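Uncharacterized protein (Legionella longbeachae NSW150, PDB 4JZA) is a phosphoinositide phosphatase that probably removes the 3-phosphate of phosphatidylinositol 3-phosphate and may act on lipids of the pathogen's host. Local coordinates at residues A[41-53]-A[91-105]. Sequence-based numbering, arbitrary orientation.
Sequences YHRSFARRVDSLH and AKGSIDDLHKELERF
With CG anti to the backbone N (chi1 166° in both), Phe45 reaches across to Leu98 and Leu102, and Phe105 reaches back to Val49. These rings tie together two nearly parallel neighbours of a helical bundle, helices 41-62 and 95-116; their axes here lie 10.0 Å apart at 4°, and helix 74-87 touches Val49 through Lys85 and Phe105 through Cys84. No hydrogen bond links the segments; apolar contacts make up the fit. Phe45 suits its buried place because a flat ring can be covered on both faces: Val49 CG2 of its own helix lies over one, Leu98 CD2 from across over the opposite one, and Leu102 N meets the edge. Ala91, small enough for the ring to come close, sets its CB 3.8 Å from Phe45 CE2. Branched residues serve as lids over rings. Ile95 CD1 makes a CH-pi contact 4.2 Å from the centroid of the Tyr41 ring. At the methyl end of Leu102, Arg48 contributes its aliphatic part, CG lying 4.1 Å from Leu102 CD1, and bends at chi2 (96°) toward Glu133 and the carbonyl of Asp653. At the second helix's start, Ser94 and Asp97 form a capping box, Ser94 N donating to Asp97 OD2, the return bond from Asp97 N to Ser94 OG weak. Farther along, Val49 CG1 sits over the centre of the Phe105 ring, 3.9 Å from its centroid.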
ATOM      1  N   TYR A  41      -2.700  -3.163  22.587  1.00 48.93           N
ATOM      2  CA  TYR A  41      -1.995  -2.320  21.631  1.00 48.09           C
ATOM      3  C   TYR A  41      -0.495  -2.680  21.545  1.00 46.03           C
ATOM      4  O   TYR A  41       0.117  -2.502  20.504  1.00 44.59           O
ATOM      5  CB  TYR A  41      -2.327  -0.823  21.843  1.00 49.91           C
ATOM      6  CG  TYR A  41      -3.698  -0.452  21.230  1.00 54.19           C
ATOM      7  CD1 TYR A  41      -3.930  -0.575  19.829  1.00 54.93           C
ATOM      8  CD2 TYR A  41      -4.786  -0.031  22.039  1.00 53.00           C
ATOM      9  CE1 TYR A  41      -5.174  -0.267  19.262  1.00 52.15           C
ATOM     10  CE2 TYR A  41      -6.024   0.271  21.472  1.00 51.62           C
ATOM     11  CZ  TYR A  41      -6.207   0.154  20.090  1.00 49.32           C
ATOM     12  OH  TYR A  41      -7.423   0.454  19.529  1.00 50.52           O
ATOM     13  N   HIS A  42       0.079  -3.248  22.600  1.00 46.06           N
ATOM     14  CA  HIS A  42       1.420  -3.805  22.481  1.00 46.93           C
ATOM     15  C   HIS A  42       1.530  -4.888  21.407  1.00 42.27           C
ATOM     16  O   HIS A  42       2.522  -4.960  20.688  1.00 40.02           O
ATOM     17  CB  HIS A  42       1.991  -4.323  23.807  1.00 52.67           C
ATOM     18  CG  HIS A  42       3.411  -4.774  23.676  1.00 60.73           C
ATOM     19  ND1 HIS A  42       3.756  -6.076  23.335  1.00 65.70           N
ATOM     20  CD2 HIS A  42       4.569  -4.067  23.704  1.00 62.02           C
ATOM     21  CE1 HIS A  42       5.072  -6.155  23.210  1.00 69.16           C
ATOM     22  NE2 HIS A  42       5.586  -4.947  23.416  1.00 66.91           N
ATOM     23  N   ARG A  43       0.511  -5.705  21.267  1.00 42.63           N
ATOM     24  CA  ARG A  43       0.494  -6.707  20.186  1.00 44.22           C
ATOM     25  C   ARG A  43       0.525  -6.023  18.812  1.00 43.23           C
ATOM     26  O   ARG A  43       1.340  -6.370  17.983  1.00 47.51           O
ATOM     27  CB  ARG A  43      -0.735  -7.653  20.285  1.00 45.44           C
ATOM     28  CG  ARG A  43      -0.628  -8.859  19.324  1.00 47.55           C
ATOM     29  CD  ARG A  43      -1.796  -9.845  19.392  1.00 46.35           C
ATOM     30  NE  ARG A  43      -2.833  -9.498  18.428  1.00 49.11           N
ATOM     31  CZ  ARG A  43      -3.139 -10.207  17.351  1.00 58.50           C
ATOM     32  NH1 ARG A  43      -2.500 -11.329  17.046  1.00 67.41           N
ATOM     33  NH2 ARG A  43      -4.094  -9.791  16.556  1.00 62.98           N
ATOM     34  N   SER A  44      -0.330  -5.034  18.591  1.00 40.11           N
ATOM     35  CA  SER A  44      -0.393  -4.363  17.290  1.00 42.41           C
ATOM     36  C   SER A  44       0.934  -3.678  16.954  1.00 43.46           C
ATOM     37  O   SER A  44       1.367  -3.635  15.798  1.00 42.55           O
ATOM     38  CB  SER A  44      -1.599  -3.407  17.205  1.00 39.45           C
ATOM     39  OG  SER A  44      -2.827  -4.185  17.214  1.00 39.76           O
ATOM     40  N   PHE A  45       1.607  -3.220  17.992  1.00 43.93           N
ATOM     41  CA  PHE A  45       2.906  -2.577  17.845  1.00 45.97           C
ATOM     42  C   PHE A  45       4.000  -3.558  17.390  1.00 45.10           C
ATOM     43  O   PHE A  45       4.720  -3.323  16.427  1.00 49.01           O
ATOM     44  CB  PHE A  45       3.273  -1.885  19.160  1.00 45.94           C
ATOM     45  CG  PHE A  45       4.681  -1.488  19.238  1.00 45.55           C
ATOM     46  CD1 PHE A  45       5.097  -0.327  18.660  1.00 44.94           C
ATOM     47  CD2 PHE A  45       5.589  -2.293  19.872  1.00 46.26           C
ATOM     48  CE1 PHE A  45       6.414   0.025  18.698  1.00 41.73           C
ATOM     49  CE2 PHE A  45       6.899  -1.949  19.919  1.00 42.70           C
ATOM     50  CZ  PHE A  45       7.300  -0.792  19.324  1.00 42.64           C
ATOM     51  N   ALA A  46       4.122  -4.666  18.075  1.00 43.13           N
ATOM     52  CA  ALA A  46       5.061  -5.671  17.633  1.00 42.76           C
ATOM     53  C   ALA A  46       4.727  -6.192  16.225  1.00 44.00           C
ATOM     54  O   ALA A  46       5.617  -6.518  15.456  1.00 46.17           O
ATOM     55  CB  ALA A  46       5.064  -6.829  18.622  1.00 42.25           C
ATOM     56  N   ARG A  47       3.445  -6.306  15.885  1.00 46.64           N
ATOM     57  CA  ARG A  47       3.099  -6.859  14.572  1.00 45.12           C
ATOM     58  C   ARG A  47       3.558  -5.907  13.522  1.00 40.48           C
ATOM     59  O   ARG A  47       4.100  -6.353  12.521  1.00 42.20           O
ATOM     60  CB  ARG A  47       1.604  -7.201  14.371  1.00 43.38           C
ATOM     61  CG  ARG A  47       1.091  -8.352  15.205  1.00 43.78           C
ATOM     62  CD  ARG A  47      -0.409  -8.599  14.970  1.00 46.25           C
ATOM     63  NE  ARG A  47      -0.461  -9.705  14.031  1.00 54.00           N
ATOM     64  CZ  ARG A  47      -1.172  -9.764  12.904  1.00 54.12           C
ATOM     65  NH1 ARG A  47      -2.038  -8.821  12.517  1.00 52.00           N
ATOM     66  NH2 ARG A  47      -1.033 -10.827  12.151  1.00 56.59           N
ATOM     67  N   ARG A  48       3.389  -4.612  13.761  1.00 38.43           N
ATOM     68  CA  ARG A  48       3.725  -3.612  12.733  1.00 38.74           C
ATOM     69  C   ARG A  48       5.221  -3.481  12.576  1.00 37.71           C
ATOM     70  O   ARG A  48       5.714  -3.415  11.462  1.00 38.47           O
ATOM     71  CB  ARG A  48       3.141  -2.244  13.054  1.00 38.74           C
ATOM     72  CG  ARG A  48       2.999  -1.336  11.851  1.00 37.64           C
ATOM     73  CD  ARG A  48       1.607  -1.400  11.280  1.00 39.62           C
ATOM     74  NE  ARG A  48       1.572  -0.857   9.955  1.00 38.40           N
ATOM     75  CZ  ARG A  48       1.984  -1.502   8.884  1.00 41.06           C
ATOM     76  NH1 ARG A  48       2.412  -2.738   8.995  1.00 44.35           N
ATOM     77  NH2 ARG A  48       1.961  -0.918   7.693  1.00 42.22           N
ATOM     78  N   VAL A  49       5.933  -3.441  13.687  1.00 36.44           N
ATOM     79  CA  VAL A  49       7.372  -3.456  13.615  1.00 37.51           C
ATOM     80  C   VAL A  49       7.835  -4.658  12.802  1.00 39.57           C
ATOM     81  O   VAL A  49       8.601  -4.509  11.845  1.00 39.31           O
ATOM     82  CB  VAL A  49       8.043  -3.479  15.005  1.00 37.54           C
ATOM     83  CG1 VAL A  49       9.536  -3.724  14.877  1.00 37.67           C
ATOM     84  CG2 VAL A  49       7.848  -2.157  15.721  1.00 35.97           C
ATOM     85  N   ASP A  50       7.358  -5.837  13.174  1.00 42.64           N
ATOM     86  CA  ASP A  50       7.812  -7.078  12.562  1.00 45.79           C
ATOM     87  C   ASP A  50       7.496  -7.080  11.085  1.00 41.72           C
ATOM     88  O   ASP A  50       8.322  -7.421  10.264  1.00 48.53           O
ATOM     89  CB  ASP A  50       7.187  -8.279  13.297  1.00 51.35           C
ATOM     90  CG  ASP A  50       7.561  -9.652  12.686  1.00 55.89           C
ATOM     91  OD1 ASP A  50       8.741 -10.072  12.666  1.00 66.41           O
ATOM     92  OD2 ASP A  50       6.642 -10.347  12.255  1.00 58.29           O
ATOM     93  N   SER A  51       6.322  -6.642  10.719  1.00 40.71           N
ATOM     94  CA  SER A  51       5.949  -6.676   9.300  1.00 39.92           C
ATOM     95  C   SER A  51       6.802  -5.755   8.437  1.00 37.97           C
ATOM     96  O   SER A  51       7.084  -6.082   7.295  1.00 40.25           O
ATOM     97  CB  SER A  51       4.468  -6.318   9.126  1.00 39.01           C
ATOM     98  OG  SER A  51       4.018  -6.652   7.841  1.00 38.49           O
ATOM     99  N   LEU A  52       7.163  -4.593   8.966  1.00 35.84           N
ATOM    100  CA  LEU A  52       7.955  -3.633   8.219  1.00 36.21           C
ATOM    101  C   LEU A  52       9.409  -4.076   8.109  1.00 36.55           C
ATOM    102  O   LEU A  52      10.111  -3.792   7.109  1.00 36.69           O
ATOM    103  CB  LEU A  52       7.849  -2.229   8.845  1.00 35.42           C
ATOM    104  CG  LEU A  52       6.475  -1.576   8.730  1.00 36.47           C
ATOM    105  CD1 LEU A  52       6.490  -0.255   9.447  1.00 36.19           C
ATOM    106  CD2 LEU A  52       6.029  -1.360   7.293  1.00 37.18           C
ATOM    107  N   HIS A  53       9.863  -4.727   9.166  1.00 36.31           N
ATOM    108  CA  HIS A  53      11.162  -5.373   9.181  1.00 37.69           C
ATOM    109  C   HIS A  53      11.131  -6.364   8.032  1.00 38.15           C
ATOM    110  O   HIS A  53      11.903  -6.209   7.088  1.00 34.79           O
ATOM    111  CB  HIS A  53      11.399  -6.014  10.566  1.00 40.03           C
ATOM    112  CG  HIS A  53      12.648  -6.784  10.681  1.00 41.06           C
ATOM    113  ND1 HIS A  53      12.708  -8.129  10.426  1.00 48.12           N
ATOM    114  CD2 HIS A  53      13.901  -6.404  10.996  1.00 45.67           C
ATOM    115  CE1 HIS A  53      13.949  -8.557  10.593  1.00 48.97           C
ATOM    116  NE2 HIS A  53      14.686  -7.531  10.977  1.00 47.11           N
ATOM    117  N   ALA A  91      10.099  -1.664  24.215  1.00 83.07           N
ATOM    118  CA  ALA A  91       9.031  -0.652  24.270  1.00 82.02           C
ATOM    119  C   ALA A  91       7.823  -1.097  25.103  1.00 82.13           C
ATOM    120  O   ALA A  91       7.180  -2.097  24.776  1.00 76.03           O
ATOM    121  CB  ALA A  91       8.580  -0.288  22.869  1.00 82.09           C
ATOM    122  N   LYS A  92       7.540  -0.355  26.181  1.00 85.96           N
ATOM    123  CA  LYS A  92       6.369  -0.600  27.060  1.00 88.95           C
ATOM    124  C   LYS A  92       5.655   0.726  27.220  1.00 77.24           C
ATOM    125  O   LYS A  92       6.285   1.778  27.141  1.00 71.07           O
ATOM    126  CB  LYS A  92       6.788  -1.118  28.461  1.00 93.96           C
ATOM    127  CG  LYS A  92       6.104  -2.422  28.909  1.00105.77           C
ATOM    128  CD  LYS A  92       6.892  -3.685  28.495  1.00117.82           C
ATOM    129  CE  LYS A  92       6.444  -4.307  27.166  1.00118.61           C
ATOM    130  NZ  LYS A  92       5.509  -5.448  27.352  1.00115.37           N
ATOM    131  N   GLY A  93       4.349   0.686  27.429  1.00 68.50           N
ATOM    132  CA  GLY A  93       3.626   1.902  27.784  1.00 66.03           C
ATOM    133  C   GLY A  93       2.236   2.058  27.183  1.00 63.95           C
ATOM    134  O   GLY A  93       1.554   1.081  26.798  1.00 61.64           O
ATOM    135  N   SER A  94       1.809   3.310  27.098  1.00 58.19           N
ATOM    136  CA  SER A  94       0.513   3.617  26.536  1.00 56.29           C
ATOM    137  C   SER A  94       0.595   3.561  25.003  1.00 49.47           C
ATOM    138  O   SER A  94       1.659   3.721  24.411  1.00 43.51           O
ATOM    139  CB  SER A  94       0.121   5.027  26.961  1.00 62.04           C
ATOM    140  OG  SER A  94       1.109   5.962  26.507  1.00 62.57           O
ATOM    141  N   ILE A  95      -0.550   3.445  24.371  1.00 45.91           N
ATOM    142  CA  ILE A  95      -0.609   3.526  22.947  1.00 48.81           C
ATOM    143  C   ILE A  95       0.133   4.736  22.368  1.00 50.43           C
ATOM    144  O   ILE A  95       0.602   4.681  21.213  1.00 51.14           O
ATOM    145  CB  ILE A  95      -2.060   3.539  22.442  1.00 50.86           C
ATOM    146  CG1 ILE A  95      -2.073   3.218  20.916  1.00 52.56           C
ATOM    147  CG2 ILE A  95      -2.716   4.841  22.864  1.00 48.93           C
ATOM    148  CD1 ILE A  95      -3.303   3.630  20.117  1.00 56.19           C
ATOM    149  N   ASP A  96       0.237   5.815  23.140  1.00 50.94           N
ATOM    150  CA  ASP A  96       0.992   6.992  22.726  1.00 50.33           C
ATOM    151  C   ASP A  96       2.465   6.774  22.698  1.00 47.18           C
ATOM    152  O   ASP A  96       3.110   7.293  21.828  1.00 43.89           O
ATOM    153  CB  ASP A  96       0.777   8.146  23.700  1.00 62.21           C
ATOM    154  CG  ASP A  96      -0.604   8.788  23.573  1.00 69.33           C
ATOM    155  OD1 ASP A  96      -1.091   8.907  22.419  1.00 61.18           O
ATOM    156  OD2 ASP A  96      -1.174   9.177  24.637  1.00 70.34           O
ATOM    157  N   ASP A  97       3.002   6.058  23.695  1.00 49.19           N
ATOM    158  CA  ASP A  97       4.445   5.796  23.799  1.00 48.43           C
ATOM    159  C   ASP A  97       4.800   4.865  22.681  1.00 45.17           C
ATOM    160  O   ASP A  97       5.784   5.052  22.021  1.00 42.00           O
ATOM    161  CB  ASP A  97       4.850   5.107  25.138  1.00 54.12           C
ATOM    162  CG  ASP A  97       4.331   5.839  26.405  1.00 55.70           C
ATOM    163  OD1 ASP A  97       4.633   7.018  26.592  1.00 53.68           O
ATOM    164  OD2 ASP A  97       3.614   5.220  27.218  1.00 63.65           O
ATOM    165  N   LEU A  98       3.988   3.826  22.501  1.00 45.88           N
ATOM    166  CA  LEU A  98       4.227   2.834  21.471  1.00 45.86           C
ATOM    167  C   LEU A  98       4.074   3.419  20.055  1.00 46.73           C
ATOM    168  O   LEU A  98       4.751   2.981  19.118  1.00 46.62           O
ATOM    169  CB  LEU A  98       3.295   1.643  21.642  1.00 47.71           C
ATOM    170  CG  LEU A  98       3.271   0.839  22.953  1.00 51.91           C
ATOM    171  CD1 LEU A  98       2.186  -0.214  22.901  1.00 53.58           C
ATOM    172  CD2 LEU A  98       4.588   0.158  23.271  1.00 55.07           C
ATOM    173  N   HIS A  99       3.206   4.401  19.871  1.00 45.84           N
ATOM    174  CA  HIS A  99       3.086   4.972  18.541  1.00 45.72           C
ATOM    175  C   HIS A  99       4.357   5.742  18.238  1.00 45.27           C
ATOM    176  O   HIS A  99       4.795   5.810  17.085  1.00 43.03           O
ATOM    177  CB  HIS A  99       1.823   5.837  18.323  1.00 44.91           C
ATOM    178  CG  HIS A  99       1.485   5.976  16.875  1.00 45.19           C
ATOM    179  ND1 HIS A  99       2.075   6.927  16.062  1.00 44.45           N
ATOM    180  CD2 HIS A  99       0.751   5.188  16.053  1.00 44.21           C
ATOM    181  CE1 HIS A  99       1.692   6.744  14.813  1.00 40.60           C
ATOM    182  NE2 HIS A  99       0.884   5.700  14.781  1.00 43.08           N
ATOM    183  N   LYS A 100       4.996   6.253  19.276  1.00 45.17           N
ATOM    184  CA  LYS A 100       6.167   7.066  19.061  1.00 47.89           C
ATOM    185  C   LYS A 100       7.316   6.158  18.715  1.00 43.96           C
ATOM    186  O   LYS A 100       7.958   6.366  17.697  1.00 45.24           O
ATOM    187  CB  LYS A 100       6.478   7.970  20.248  1.00 57.14           C
ATOM    188  CG  LYS A 100       7.475   9.061  19.886  1.00 68.99           C
ATOM    189  CD  LYS A 100       7.565  10.167  20.925  1.00 82.25           C
ATOM    190  CE  LYS A 100       8.392  11.344  20.399  1.00 95.31           C
ATOM    191  NZ  LYS A 100       8.229  12.574  21.239  1.00 95.22           N
ATOM    192  N   GLU A 101       7.548   5.121  19.498  1.00 42.83           N
ATOM    193  CA  GLU A 101       8.501   4.084  19.106  1.00 46.79           C
ATOM    194  C   GLU A 101       8.289   3.555  17.659  1.00 46.84           C
ATOM    195  O   GLU A 101       9.228   3.402  16.887  1.00 49.27           O
ATOM    196  CB  GLU A 101       8.445   2.915  20.096  1.00 50.34           C
ATOM    197  CG  GLU A 101       9.078   3.227  21.447  1.00 54.75           C
ATOM    198  CD  GLU A 101      10.460   3.848  21.273  1.00 63.29           C
ATOM    199  OE1 GLU A 101      11.305   3.277  20.520  1.00 61.19           O
ATOM    200  OE2 GLU A 101      10.662   4.937  21.858  1.00 64.00           O
ATOM    201  N   LEU A 102       7.054   3.284  17.279  1.00 46.26           N
ATOM    202  CA  LEU A 102       6.808   2.912  15.907  1.00 42.27           C
ATOM    203  C   LEU A 102       7.245   3.983  14.967  1.00 39.64           C
ATOM    204  O   LEU A 102       7.821   3.657  13.946  1.00 38.44           O
ATOM    205  CB  LEU A 102       5.335   2.596  15.648  1.00 42.06           C
ATOM    206  CG  LEU A 102       4.879   2.387  14.178  1.00 41.54           C
ATOM    207  CD1 LEU A 102       5.645   1.248  13.524  1.00 44.64           C
ATOM    208  CD2 LEU A 102       3.401   2.085  14.106  1.00 38.37           C
ATOM    209  N   GLU A 103       6.922   5.250  15.244  1.00 40.88           N
ATOM    210  CA  GLU A 103       7.302   6.336  14.306  1.00 39.45           C
ATOM    211  C   GLU A 103       8.838   6.373  14.185  1.00 39.42           C
ATOM    212  O   GLU A 103       9.393   6.528  13.092  1.00 34.80           O
ATOM    213  CB  GLU A 103       6.771   7.680  14.757  1.00 41.69           C
ATOM    214  CG  GLU A 103       5.268   7.928  14.599  1.00 45.59           C
ATOM    215  CD  GLU A 103       4.722   9.172  15.371  1.00 47.27           C
ATOM    216  OE1 GLU A 103       5.507  10.056  15.711  1.00 49.76           O
ATOM    217  OE2 GLU A 103       3.506   9.312  15.636  1.00 49.94           O
ATOM    218  N   ARG A 104       9.523   6.163  15.310  1.00 40.03           N
ATOM    219  CA  ARG A 104      10.967   6.228  15.327  1.00 43.20           C
ATOM    220  C   ARG A 104      11.595   5.111  14.518  1.00 41.79           C
ATOM    221  O   ARG A 104      12.535   5.348  13.800  1.00 42.13           O
ATOM    222  CB  ARG A 104      11.498   6.102  16.753  1.00 53.30           C
ATOM    223  CG  ARG A 104      11.488   7.383  17.585  1.00 64.09           C
ATOM    224  CD  ARG A 104      12.297   7.219  18.881  1.00 71.39           C
ATOM    225  NE  ARG A 104      12.236   8.443  19.705  1.00 77.50           N
ATOM    226  CZ  ARG A 104      11.557   8.580  20.847  1.00 76.37           C
ATOM    227  NH1 ARG A 104      10.858   7.564  21.352  1.00 79.00           N
ATOM    228  NH2 ARG A 104      11.590   9.744  21.492  1.00 70.43           N
ATOM    229  N   PHE A 105      11.097   3.894  14.695  1.00 39.59           N
ATOM    230  CA  PHE A 105      11.624   2.713  14.017  1.00 40.60           C
ATOM    231  C   PHE A 105      11.383   2.824  12.514  1.00 39.91           C
ATOM    232  O   PHE A 105      12.264   2.524  11.690  1.00 38.06           O
ATOM    233  CB  PHE A 105      11.005   1.433  14.608  1.00 39.24           C
ATOM    234  CG  PHE A 105      11.235   0.209  13.777  1.00 40.79           C
ATOM    235  CD1 PHE A 105      12.370  -0.556  13.951  1.00 42.46           C
ATOM    236  CD2 PHE A 105      10.306  -0.178  12.798  1.00 41.36           C
ATOM    237  CE1 PHE A 105      12.585  -1.677  13.165  1.00 42.29           C
ATOM    238  CE2 PHE A 105      10.517  -1.284  11.994  1.00 40.31           C
ATOM    239  CZ  PHE A 105      11.669  -2.028  12.170  1.00 42.36           C
TER